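Hypothetical protein PH0802 (Pyrococcus horikoshii, PDB 2DT4) is of unknown function but carries a PPC domain, conserved between plants and prokaryotes, and is assembled here from three copies of the chain. Local coordinates at residues 14-19 / 23-28; 29-34 / 84-89; 129-132 / 136-139. All blocks are in the same frame, centred on the assembly; numbering follows the deposited sequence.

Contact 1: 14-19 / 23-28; sequences FRVPEG and LTYIKN
Tyr-25 meets Phe-14, Val-16 and Pro-17 at the strand-to-helix connection of the PPC domain, where strand 5-16 runs out and helix 22-33 folds back over the sheet. Its CG stands anti to the backbone N (chi1 175°), which carries the ring away from the helix and across to the strand end. Val-16 supplies the contact over a ring face: CG1 lies 3.8 Å from the centroid of the Tyr-25 ring and only 17° off its normal, the geometry of a CH-pi contact. Val-16 CG2 adds a second touch, 3.8 Å from Tyr-25 CD2. Phe-14 CE1 comes to the edge of the tyrosine ring, and the two rings meet obliquely, their planes at 45°. The phenol reaches beyond this apolar patch, and its OH is hydrogen-bonded to Leu-141 O of the second subunit, tying the helix to the trimer interface. With a leucine here, Val-16 CG1 would probably lose the flat face it rests on and Leu-141 O of the second subunit its hydroxyl partner. The closest approaches to the ring are both 3.6 Å, Phe-14 CE1 to Tyr-25 CE2 and Pro-17 CD to Tyr-25 CE1.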
ATOM      1  N   PHE A  14      -9.212  -8.869   8.295  1.00  7.58           N
ATOM      2  CA  PHE A  14      -9.987 -10.087   8.068  1.00  7.63           C
ATOM      3  C   PHE A  14      -9.603 -10.776   6.784  1.00  8.54           C
ATOM      4  O   PHE A  14      -9.044 -10.155   5.847  1.00  8.27           O
ATOM      5  CB  PHE A  14     -11.501  -9.800   8.070  1.00  7.82           C
ATOM      6  CG  PHE A  14     -11.928  -8.683   7.158  1.00  8.51           C
ATOM      7  CD1 PHE A  14     -12.106  -8.886   5.799  1.00  9.21           C
ATOM      8  CD2 PHE A  14     -12.118  -7.424   7.660  1.00  9.81           C
ATOM      9  CE1 PHE A  14     -12.465  -7.819   4.958  1.00 10.72           C
ATOM     10  CE2 PHE A  14     -12.484  -6.376   6.847  1.00 11.94           C
ATOM     11  CZ  PHE A  14     -12.640  -6.560   5.489  1.00 10.67           C
ATOM     12  N   ARG A  15      -9.935 -12.066   6.741  1.00  8.65           N
ATOM     13  CA  ARG A  15      -9.849 -12.831   5.526  1.00  8.92           C
ATOM     14  C   ARG A  15     -11.204 -12.968   4.881  1.00  9.33           C
ATOM     15  O   ARG A  15     -12.165 -13.400   5.508  1.00  8.75           O
ATOM     16  CB  ARG A  15      -9.286 -14.222   5.777  1.00  9.91           C
ATOM     17  CG  ARG A  15      -9.218 -15.008   4.505  1.00 11.20           C
ATOM     18  CD  ARG A  15      -8.284 -16.167   4.555  1.00 15.92           C
ATOM     19  NE  ARG A  15      -8.789 -17.219   5.410  1.00 16.40           N
ATOM     20  CZ  ARG A  15      -9.520 -18.262   5.003  1.00 16.85           C
ATOM     21  NH1 ARG A  15      -9.889 -19.206   5.876  1.00 14.68           N
ATOM     22  NH2 ARG A  15      -9.933 -18.356   3.771  1.00 20.86           N
ATOM     23  N   VAL A  16     -11.248 -12.605   3.608  1.00  9.04           N
ATOM     24  CA  VAL A  16     -12.445 -12.710   2.804  1.00  9.28           C
ATOM     25  C   VAL A  16     -12.600 -14.170   2.348  1.00  8.84           C
ATOM     26  O   VAL A  16     -11.647 -14.750   1.844  1.00  9.44           O
ATOM     27  CB  VAL A  16     -12.324 -11.778   1.565  1.00  8.82           C
ATOM     28  CG1 VAL A  16     -13.542 -11.905   0.689  1.00  9.02           C
ATOM     29  CG2 VAL A  16     -12.098 -10.350   1.961  1.00  9.56           C
ATOM     30  N   PRO A  17     -13.789 -14.769   2.498  1.00 10.46           N
ATOM     31  CA  PRO A  17     -13.988 -16.145   2.035  1.00 11.86           C
ATOM     32  C   PRO A  17     -13.665 -16.386   0.563  1.00 11.87           C
ATOM     33  O   PRO A  17     -13.948 -15.552  -0.298  1.00 10.87           O
ATOM     34  CB  PRO A  17     -15.473 -16.383   2.315  1.00 12.54           C
ATOM     35  CG  PRO A  17     -15.766 -15.537   3.445  1.00 11.40           C
ATOM     36  CD  PRO A  17     -14.979 -14.261   3.182  1.00 11.19           C
ATOM     37  N   GLU A  18     -13.093 -17.562   0.295  1.00 12.26           N
ATOM     38  CA  GLU A  18     -12.875 -18.041  -1.069  1.00 12.86           C
ATOM     39  C   GLU A  18     -14.184 -17.952  -1.861  1.00 13.00           C
ATOM     40  O   GLU A  18     -15.253 -18.404  -1.405  1.00 13.37           O
ATOM     41  CB  GLU A  18     -12.344 -19.475  -1.072  1.00 14.01           C
ATOM     42  CG  GLU A  18     -12.115 -20.050  -2.467  1.00 15.98           C
ATOM     43  CD  GLU A  18     -11.817 -21.538  -2.476  1.00 21.46           C
ATOM     44  OE1 GLU A  18     -12.125 -22.240  -1.480  1.00 24.93           O
ATOM     45  OE2 GLU A  18     -11.290 -21.992  -3.505  1.00 22.80           O
ATOM     46  N   GLY A  19     -14.045 -17.456  -3.088  1.00 12.60           N
ATOM     47  CA  GLY A  19     -15.177 -17.353  -3.990  1.00 12.63           C
ATOM     48  C   GLY A  19     -15.988 -16.085  -3.979  1.00 12.46           C
ATOM     49  O   GLY A  19     -16.797 -15.865  -4.906  1.00 13.68           O
ATOM     50  N   LEU A  23     -14.682  -6.728  -4.447  1.00  9.51           N
ATOM     51  CA  LEU A  23     -15.314  -5.408  -4.316  1.00 10.47           C
ATOM     52  C   LEU A  23     -16.699  -5.547  -3.701  1.00  9.98           C
ATOM     53  O   LEU A  23     -17.070  -4.784  -2.796  1.00 10.64           O
ATOM     54  CB  LEU A  23     -15.380  -4.604  -5.637  1.00 10.60           C
ATOM     55  CG  LEU A  23     -14.020  -4.217  -6.225  1.00 13.08           C
ATOM     56  CD1 LEU A  23     -14.245  -3.655  -7.610  1.00 15.68           C
ATOM     57  CD2 LEU A  23     -13.289  -3.212  -5.347  1.00 13.75           C
ATOM     58  N   THR A  24     -17.427  -6.562  -4.157  1.00  9.98           N
ATOM     59  CA  THR A  24     -18.761  -6.850  -3.660  1.00 10.08           C
ATOM     60  C   THR A  24     -18.725  -7.141  -2.186  1.00 10.00           C
ATOM     61  O   THR A  24     -19.507  -6.580  -1.429  1.00 10.10           O
ATOM     62  CB  THR A  24     -19.360  -8.005  -4.461  1.00  9.89           C
ATOM     63  OG1 THR A  24     -19.481  -7.602  -5.831  1.00 11.90           O
ATOM     64  CG2 THR A  24     -20.793  -8.301  -4.003  1.00 11.62           C
ATOM     65  N   TYR A  25     -17.794  -7.979  -1.744  1.00  9.64           N
ATOM     66  CA  TYR A  25     -17.719  -8.328  -0.334  1.00  9.21           C
ATOM     67  C   TYR A  25     -17.419  -7.092   0.509  1.00  8.85           C
ATOM     68  O   TYR A  25     -18.035  -6.870   1.527  1.00  9.48           O
ATOM     69  CB  TYR A  25     -16.641  -9.397  -0.092  1.00  8.72           C
ATOM     70  CG  TYR A  25     -16.410  -9.738   1.357  1.00 10.16           C
ATOM     71  CD1 TYR A  25     -16.991 -10.857   1.943  1.00 11.34           C
ATOM     72  CD2 TYR A  25     -15.623  -8.928   2.158  1.00 10.49           C
ATOM     73  CE1 TYR A  25     -16.769 -11.160   3.270  1.00 10.28           C
ATOM     74  CE2 TYR A  25     -15.401  -9.223   3.481  1.00 11.98           C
ATOM     75  CZ  TYR A  25     -15.975 -10.334   4.024  1.00 12.56           C
ATOM     76  OH  TYR A  25     -15.725 -10.637   5.328  1.00 13.78           O
ATOM     77  N   ILE A  26     -16.482  -6.262   0.066  1.00  8.36           N
ATOM     78  CA  ILE A  26     -16.089  -5.128   0.882  1.00  8.86           C
ATOM     79  C   ILE A  26     -17.301  -4.191   0.992  1.00  9.16           C
ATOM     80  O   ILE A  26     -17.574  -3.694   2.072  1.00  8.88           O
ATOM     81  CB  ILE A  26     -14.810  -4.402   0.348  1.00  9.03           C
ATOM     82  CG1 ILE A  26     -13.588  -5.317   0.476  1.00  8.72           C
ATOM     83  CG2 ILE A  26     -14.585  -3.096   1.128  1.00 11.26           C
ATOM     84  CD1 ILE A  26     -12.438  -4.868  -0.323  1.00 10.20           C
ATOM     85  N   LYS A  27     -18.035  -3.984  -0.106  1.00  9.60           N
ATOM     86  CA  LYS A  27     -19.263  -3.180  -0.088  1.00  9.20           C
ATOM     87  C   LYS A  27     -20.293  -3.736   0.900  1.00  8.66           C
ATOM     88  O   LYS A  27     -20.835  -2.998   1.745  1.00  9.27           O
ATOM     89  CB  LYS A  27     -19.872  -3.084  -1.481  1.00 10.16           C
ATOM     90  CG  LYS A  27     -21.219  -2.359  -1.486  1.00 11.16           C
ATOM     91  CD  LYS A  27     -21.769  -2.129  -2.903  1.00 17.68           C
ATOM     92  CE  LYS A  27     -23.112  -1.454  -2.825  1.00 22.16           C
ATOM     93  NZ  LYS A  27     -23.621  -0.740  -4.055  1.00 27.36           N
ATOM     94  N   ASN A  28     -20.542  -5.044   0.820  1.00  8.98           N
ATOM     95  CA  ASN A  28     -21.521  -5.680   1.691  1.00  9.18           C
ATOM     96  C   ASN A  28     -21.103  -5.644   3.170  1.00  9.18           C
ATOM     97  O   ASN A  28     -21.942  -5.502   4.082  1.00  9.81           O
ATOM     98  CB  ASN A  28     -21.755  -7.123   1.211  1.00  9.77           C
ATOM     99  CG  ASN A  28     -22.628  -7.170  -0.059  1.00 10.20           C
ATOM    100  OD1 ASN A  28     -23.390  -6.219  -0.327  1.00 13.49           O
ATOM    101  ND2 ASN A  28     -22.524  -8.252  -0.832  1.00 11.05           N
TER

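Contact 2: 29-34 / 84-89; sequences FCKKEG and GEPFVH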
ATOM      1  N   PHE A  29     -19.808  -5.825   3.404  1.00  9.02           N
ATOM      2  CA  PHE A  29     -19.233  -5.668   4.739  1.00  9.32           C
ATOM      3  C   PHE A  29     -19.578  -4.243   5.277  1.00  8.80           C
ATOM      4  O   PHE A  29     -20.069  -4.097   6.410  1.00  8.73           O
ATOM      5  CB  PHE A  29     -17.733  -5.950   4.720  1.00  9.23           C
ATOM      6  CG  PHE A  29     -17.026  -5.569   5.977  1.00 12.36           C
ATOM      7  CD1 PHE A  29     -16.500  -4.295   6.093  1.00 14.16           C
ATOM      8  CD2 PHE A  29     -16.853  -6.458   7.023  1.00 17.92           C
ATOM      9  CE1 PHE A  29     -15.821  -3.922   7.219  1.00 15.75           C
ATOM     10  CE2 PHE A  29     -16.181  -6.044   8.167  1.00 17.19           C
ATOM     11  CZ  PHE A  29     -15.711  -4.753   8.241  1.00 13.04           C
ATOM     12  N   CYS A  30     -19.284  -3.208   4.497  1.00  8.73           N
ATOM     13  CA  CYS A  30     -19.520  -1.852   4.936  1.00  9.29           C
ATOM     14  C   CYS A  30     -21.020  -1.626   5.142  1.00 10.60           C
ATOM     15  O   CYS A  30     -21.392  -0.968   6.079  1.00  9.98           O
ATOM     16  CB  CYS A  30     -18.928  -0.819   3.976  1.00  9.60           C
ATOM     17  SG  CYS A  30     -17.115  -0.851   3.954  1.00  9.79           S
ATOM     18  N   LYS A  31     -21.877  -2.193   4.295  1.00 11.02           N
ATOM     19  CA  LYS A  31     -23.321  -2.034   4.517  1.00 11.43           C
ATOM     20  C   LYS A  31     -23.754  -2.607   5.843  1.00 12.06           C
ATOM     21  O   LYS A  31     -24.516  -1.961   6.591  1.00 13.47           O
ATOM     22  CB  LYS A  31     -24.122  -2.643   3.377  1.00 12.03           C
ATOM     23  CG  LYS A  31     -23.997  -1.866   2.114  1.00 13.73           C
ATOM     24  CD  LYS A  31     -24.888  -2.466   1.031  1.00 18.14           C
ATOM     25  CE  LYS A  31     -24.763  -1.656  -0.201  1.00 22.61           C
ATOM     26  NZ  LYS A  31     -25.642  -2.186  -1.310  1.00 26.59           N
ATOM     27  N   LYS A  32     -23.261  -3.798   6.146  1.00 12.32           N
ATOM     28  CA  LYS A  32     -23.577  -4.467   7.381  1.00 13.06           C
ATOM     29  C   LYS A  32     -23.098  -3.667   8.580  1.00 12.06           C
ATOM     30  O   LYS A  32     -23.829  -3.503   9.563  1.00 13.11           O
ATOM     31  CB  LYS A  32     -22.966  -5.863   7.418  1.00 14.05           C
ATOM     32  CG  LYS A  32     -23.343  -6.631   8.675  1.00 17.36           C
ATOM     33  CD  LYS A  32     -24.822  -6.601   8.962  1.00 24.90           C
ATOM     34  CE  LYS A  32     -25.170  -7.490  10.146  1.00 27.42           C
ATOM     35  NZ  LYS A  32     -24.322  -7.196  11.353  1.00 31.52           N
ATOM     36  N   GLU A  33     -21.878  -3.155   8.509  1.00 10.55           N
ATOM     37  CA  GLU A  33     -21.286  -2.439   9.638  1.00 11.16           C
ATOM     38  C   GLU A  33     -21.736  -0.989   9.744  1.00 10.86           C
ATOM     39  O   GLU A  33     -21.393  -0.300  10.709  1.00 10.92           O
ATOM     40  CB  GLU A  33     -19.759  -2.460   9.515  1.00 11.37           C
ATOM     41  CG  GLU A  33     -19.149  -3.837   9.636  1.00 13.65           C
ATOM     42  CD  GLU A  33     -19.294  -4.392  11.032  1.00 17.38           C
ATOM     43  OE1 GLU A  33     -19.934  -5.453  11.159  1.00 23.14           O
ATOM     44  OE2 GLU A  33     -18.848  -3.764  12.015  1.00 14.58           O
ATOM     45  N   GLY A  34     -22.449  -0.491   8.752  1.00  9.85           N
ATOM     46  CA  GLY A  34     -22.774   0.922   8.714  1.00 10.37           C
ATOM     47  C   GLY A  34     -21.551   1.814   8.509  1.00 10.37           C
ATOM     48  O   GLY A  34     -21.436   2.898   9.105  1.00 11.31           O
ATOM     49  N   GLY A  84     -25.844   7.379  -2.261  1.00 17.54           N
ATOM     50  CA  GLY A  84     -26.521   6.925  -1.050  1.00 17.92           C
ATOM     51  C   GLY A  84     -26.014   5.645  -0.414  1.00 17.66           C
ATOM     52  O   GLY A  84     -26.554   5.198   0.602  1.00 19.36           O
ATOM     53  N   GLU A  85     -25.010   5.027  -1.035  1.00 16.14           N
ATOM     54  CA  GLU A  85     -24.523   3.734  -0.597  1.00 15.65           C
ATOM     55  C   GLU A  85     -22.999   3.740  -0.517  1.00 13.09           C
ATOM     56  O   GLU A  85     -22.326   4.443  -1.297  1.00 12.40           O
ATOM     57  CB  GLU A  85     -24.944   2.652  -1.592  1.00 16.15           C
ATOM     58  CG  GLU A  85     -26.448   2.473  -1.704  1.00 20.17           C
ATOM     59  CD  GLU A  85     -27.071   1.845  -0.474  1.00 24.55           C
ATOM     60  OE1 GLU A  85     -28.317   1.901  -0.359  1.00 30.53           O
ATOM     61  OE2 GLU A  85     -26.346   1.289   0.379  1.00 27.34           O
ATOM     62  N   PRO A  86     -22.430   2.932   0.370  1.00 12.50           N
ATOM     63  CA  PRO A  86     -20.969   2.823   0.366  1.00 11.13           C
ATOM     64  C   PRO A  86     -20.503   2.255  -0.958  1.00 10.53           C
ATOM     65  O   PRO A  86     -21.094   1.288  -1.479  1.00 11.10           O
ATOM     66  CB  PRO A  86     -20.665   1.863   1.531  1.00 11.67           C
ATOM     67  CG  PRO A  86     -21.891   1.138   1.769  1.00 12.16           C
ATOM     68  CD  PRO A  86     -23.024   2.089   1.408  1.00 12.19           C
ATOM     69  N   PHE A  87     -19.428   2.832  -1.489  1.00  8.73           N
ATOM     70  CA  PHE A  87     -18.888   2.521  -2.797  1.00  8.83           C
ATOM     71  C   PHE A  87     -17.363   2.307  -2.676  1.00  9.46           C
ATOM     72  O   PHE A  87     -16.645   3.114  -2.074  1.00 10.01           O
ATOM     73  CB  PHE A  87     -19.175   3.654  -3.783  1.00  9.58           C
ATOM     74  CG  PHE A  87     -18.657   3.408  -5.149  1.00 10.50           C
ATOM     75  CD1 PHE A  87     -19.423   2.728  -6.053  1.00 14.15           C
ATOM     76  CD2 PHE A  87     -17.401   3.858  -5.542  1.00 10.17           C
ATOM     77  CE1 PHE A  87     -18.959   2.496  -7.348  1.00 14.40           C
ATOM     78  CE2 PHE A  87     -16.925   3.605  -6.815  1.00 13.74           C
ATOM     79  CZ  PHE A  87     -17.740   2.932  -7.722  1.00 13.64           C
ATOM     80  N   VAL A  88     -16.901   1.196  -3.233  1.00  9.79           N
ATOM     81  CA  VAL A  88     -15.516   0.753  -3.093  1.00 10.27           C
ATOM     82  C   VAL A  88     -14.735   1.084  -4.365  1.00 11.07           C
ATOM     83  O   VAL A  88     -15.138   0.723  -5.473  1.00 13.30           O
ATOM     84  CB  VAL A  88     -15.441  -0.749  -2.790  1.00 10.48           C
ATOM     85  CG1 VAL A  88     -14.013  -1.120  -2.365  1.00 12.24           C
ATOM     86  CG2 VAL A  88     -16.444  -1.127  -1.707  1.00 11.58           C
ATOM     87  N   HIS A  89     -13.625   1.806  -4.200  1.00 10.46           N
ATOM     88  CA  HIS A  89     -12.742   2.154  -5.313  1.00 10.27           C
ATOM     89  C   HIS A  89     -11.362   1.689  -4.940  1.00 10.35           C
ATOM     90  O   HIS A  89     -10.816   2.127  -3.934  1.00 11.11           O
ATOM     91  CB  HIS A  89     -12.757   3.643  -5.605  1.00 11.08           C
ATOM     92  CG  HIS A  89     -12.000   4.025  -6.833  1.00 15.29           C
ATOM     93  ND1 HIS A  89     -12.024   3.255  -7.981  1.00 20.25           N
ATOM     94  CD2 HIS A  89     -11.168   5.065  -7.091  1.00 17.05           C
ATOM     95  CE1 HIS A  89     -11.259   3.825  -8.901  1.00 20.15           C
ATOM     96  NE2 HIS A  89     -10.742   4.926  -8.389  1.00 19.15           N
TER
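Lys-31 places CG beside its backbone N (chi1 -70°) and runs fully extended from there, while Glu-85 is bent at its second torsion (chi2 -70°); together these turn the two charged ends toward each other between helix and strand. The chains cross at about a right angle. The nearest approach is by a methylene, Lys-31 CE standing 3.4 Å from Glu-85 OE2, whereas Lys-31 NZ is 3.9 Å from the same oxygen. The salt bridge is therefore a long one, and its lysine is exposed, so the electrostatic gain is probably modest. Nearer the backbone, the contact is apolar. Lys-31 CG lies 3.7 Å from Pro-86 CG, using the foot of the lysine chain as a hydrophobic surface, and Cys-30 CB is 4.0 Å from Pro-86 CB. Val-79 of strand 69-82 touches both Cys-30 and Pro-86, continuing this packing into the sheet. The helix ends just beyond: Gly-34, at positive phi, closes a Schellman motif, one of whose bonds, Gly-34 N to Lys-31 O, is weak at 3.3 Å. The short axes of 29-33 and 85-89 approach to 8.6 Å and run nearly antiparallel, at 150°, as in an alpha/beta layer packing in which the helix of the PPC domain lies on its sheet, with apolar groups inside and a charged pair at the solvent-facing margin.

Contact 3: 129-132 / 136-139; sequences KPTK and ALWE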
ATOM      1  N   LYS A 129     -19.358  12.213  -6.644  1.00 10.94           N
ATOM      2  CA  LYS A 129     -20.399  12.763  -7.512  1.00 12.33           C
ATOM      3  C   LYS A 129     -19.885  12.851  -8.918  1.00 12.35           C
ATOM      4  O   LYS A 129     -18.674  12.957  -9.150  1.00 12.11           O
ATOM      5  CB  LYS A 129     -20.863  14.127  -7.015  1.00 11.35           C
ATOM      6  CG  LYS A 129     -21.471  14.103  -5.622  1.00 12.44           C
ATOM      7  CD  LYS A 129     -21.948  15.450  -5.143  1.00 13.80           C
ATOM      8  CE  LYS A 129     -22.383  15.431  -3.690  1.00 16.01           C
ATOM      9  NZ  LYS A 129     -22.425  16.781  -3.039  1.00 16.94           N
ATOM     10  N   PRO A 130     -20.779  12.832  -9.894  1.00 13.76           N
ATOM     11  CA  PRO A 130     -20.348  12.945 -11.293  1.00 15.18           C
ATOM     12  C   PRO A 130     -19.516  14.175 -11.604  1.00 16.00           C
ATOM     13  O   PRO A 130     -19.710  15.248 -11.010  1.00 15.55           O
ATOM     14  CB  PRO A 130     -21.679  13.010 -12.053  1.00 15.67           C
ATOM     15  CG  PRO A 130     -22.638  12.321 -11.163  1.00 14.80           C
ATOM     16  CD  PRO A 130     -22.252  12.715  -9.786  1.00 14.05           C
ATOM     17  N   THR A 131     -18.601  14.012 -12.562  1.00 17.05           N
ATOM     18  CA  THR A 131     -17.748  15.108 -13.013  1.00 17.97           C
ATOM     19  C   THR A 131     -17.683  15.067 -14.543  1.00 18.51           C
ATOM     20  O   THR A 131     -18.070  14.107 -15.176  1.00 18.90           O
ATOM     21  CB  THR A 131     -16.301  15.060 -12.440  1.00 18.35           C
ATOM     22  OG1 THR A 131     -15.619  13.924 -12.981  1.00 16.96           O
ATOM     23  CG2 THR A 131     -16.304  14.873 -10.929  1.00 18.75           C
ATOM     24  N   LYS A 132     -17.167  16.137 -15.095  1.00 21.65           N
ATOM     25  CA  LYS A 132     -17.020  16.282 -16.538  1.00 23.13           C
ATOM     26  C   LYS A 132     -16.125  15.181 -17.102  1.00 23.86           C
ATOM     27  O   LYS A 132     -16.282  14.767 -18.258  1.00 25.06           O
ATOM     28  CB  LYS A 132     -16.445  17.668 -16.848  1.00 24.34           C
ATOM     29  CG  LYS A 132     -15.129  17.985 -16.152  1.00 27.91           C
ATOM     30  CD  LYS A 132     -14.505  19.295 -16.611  1.00 31.00           C
ATOM     31  CE  LYS A 132     -13.538  19.817 -15.549  1.00 32.80           C
ATOM     32  NZ  LYS A 132     -12.630  20.902 -16.015  1.00 35.73           N
ATOM     33  N   ALA A 136     -16.673   9.527 -11.027  1.00 12.72           N
ATOM     34  CA  ALA A 136     -17.388   9.990  -9.828  1.00 11.30           C
ATOM     35  C   ALA A 136     -16.326  10.288  -8.786  1.00 12.17           C
ATOM     36  O   ALA A 136     -15.615   9.375  -8.355  1.00 11.71           O
ATOM     37  CB  ALA A 136     -18.343   8.953  -9.329  1.00 12.39           C
ATOM     38  N   LEU A 137     -16.192  11.565  -8.454  1.00 11.11           N
ATOM     39  CA  LEU A 137     -15.120  12.000  -7.533  1.00 11.17           C
ATOM     40  C   LEU A 137     -15.608  12.841  -6.382  1.00 10.94           C
ATOM     41  O   LEU A 137     -16.675  13.443  -6.434  1.00 11.45           O
ATOM     42  CB  LEU A 137     -14.143  12.877  -8.336  1.00 10.80           C
ATOM     43  CG  LEU A 137     -13.502  12.238  -9.583  1.00 11.43           C
ATOM     44  CD1 LEU A 137     -12.700  13.198 -10.387  1.00 11.79           C
ATOM     45  CD2 LEU A 137     -12.677  11.017  -9.203  1.00 12.64           C
ATOM     46  N   TRP A 138     -14.803  12.902  -5.323  1.00 10.54           N
ATOM     47  CA  TRP A 138     -15.036  13.784  -4.192  1.00  9.26           C
ATOM     48  C   TRP A 138     -14.742  15.234  -4.586  1.00  9.59           C
ATOM     49  O   TRP A 138     -13.985  15.480  -5.522  1.00  9.97           O
ATOM     50  CB  TRP A 138     -14.055  13.457  -3.054  1.00  9.78           C
ATOM     51  CG  TRP A 138     -13.991  12.002  -2.674  1.00  8.02           C
ATOM     52  CD1 TRP A 138     -14.982  11.094  -2.708  1.00  9.41           C
ATOM     53  CD2 TRP A 138     -12.822  11.315  -2.239  1.00  7.98           C
ATOM     54  NE1 TRP A 138     -14.513   9.866  -2.310  1.00  8.54           N
ATOM     55  CE2 TRP A 138     -13.182   9.984  -2.008  1.00  7.07           C
ATOM     56  CE3 TRP A 138     -11.506  11.704  -1.994  1.00  9.61           C
ATOM     57  CZ2 TRP A 138     -12.267   9.028  -1.557  1.00  9.08           C
ATOM     58  CZ3 TRP A 138     -10.590  10.754  -1.588  1.00 10.72           C
ATOM     59  CH2 TRP A 138     -10.983   9.432  -1.345  1.00  9.19           C
ATOM     60  N   GLU A 139     -15.213  16.152  -3.753  1.00 10.39           N
ATOM     61  CA  GLU A 139     -14.859  17.571  -3.948  1.00 11.38           C
ATOM     62  C   GLU A 139     -13.394  17.641  -3.553  1.00 11.64           C
ATOM     63  O   GLU A 139     -12.989  17.065  -2.538  1.00 11.72           O
ATOM     64  CB  GLU A 139     -15.729  18.471  -3.058  1.00 12.11           C
ATOM     65  CG  GLU A 139     -15.473  19.940  -3.316  1.00 15.19           C
ATOM     66  CD  GLU A 139     -16.269  20.855  -2.401  1.00 20.47           C
ATOM     67  OE1 GLU A 139     -15.894  22.050  -2.321  1.00 23.23           O
ATOM     68  OE2 GLU A 139     -17.212  20.369  -1.737  1.00 22.35           O
TER
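Leu-137 lies against Thr-131 through successive atoms of its side chain, just past the place where their two segments are bonded together. Its CB, the first to touch, is 3.9 Å from Thr-131 CG2. CG is turned beside the backbone N, anti to the carbonyl carbon, and comes to 4.1 Å from that same methyl. At the tip, Leu-137 CD1 is 4.0 Å from Thr-131 CG2 and equally far from Thr-131 OG1, so the threonine methyl is met from CB through to the end of the branch. The two side chains cross at about a right angle. Thr-131 OG1 takes its polar partner from the intervening turn, being hydrogen-bonded to Leu-135 O, and a weak bond to Tyr-133 N helps fix the hydroxyl; this leaves the methyl to face the leucine.

The backbone gives the firmer evidence of pairing. Lys-129 and Leu-137 form a single antiparallel bridge, a hydrogen-bonded pair. Lys-129 N donates to Leu-137 O at 3.0 Å, nearly straight at 173°, although the donor stands 47° out of the carbonyl plane. In return Leu-137 N donates to Lys-129 O at 2.9 Å, at a less straight 152°. Lys-129 O also receives a CA-H...O contact from Ala-136 CA, 3.3 Å away, so one carbonyl is approached by two neighbouring residues.

This bridged loop follows strand 127-128, and Arg-128 of that strand touches Leu-137 and bonds to Ala-136 O. Ala-136 and Trp-138 pack on strand 69-82, with Trp-138 NE1 bonded to Ser-80 OG. On the third subunit, Arg-15 of strand 5-16 packs on Leu-137 and donates from NE to Trp-138 O.

Contacts 1 and 2 hold successive turns of helix 22-33 to the same sheet and touch each other, for example through Phe-14 and Phe-29; contact 3 stands apart, its centre about 26 Å from that of contact 1. Burial falls along the series. Contact 1 is buried and built from aromatic and aliphatic groups, contact 2 is partly buried and adds a long ion pair at its exposed margin, and contact 3, at the surface, relies on backbone hydrogen bonds in a loop. Within one chain contacts 1 and 3 lie on opposite sides of the centre, yet the trimer brings the strand of contact 1 against the loop of contact 3 in a neighbouring subunit.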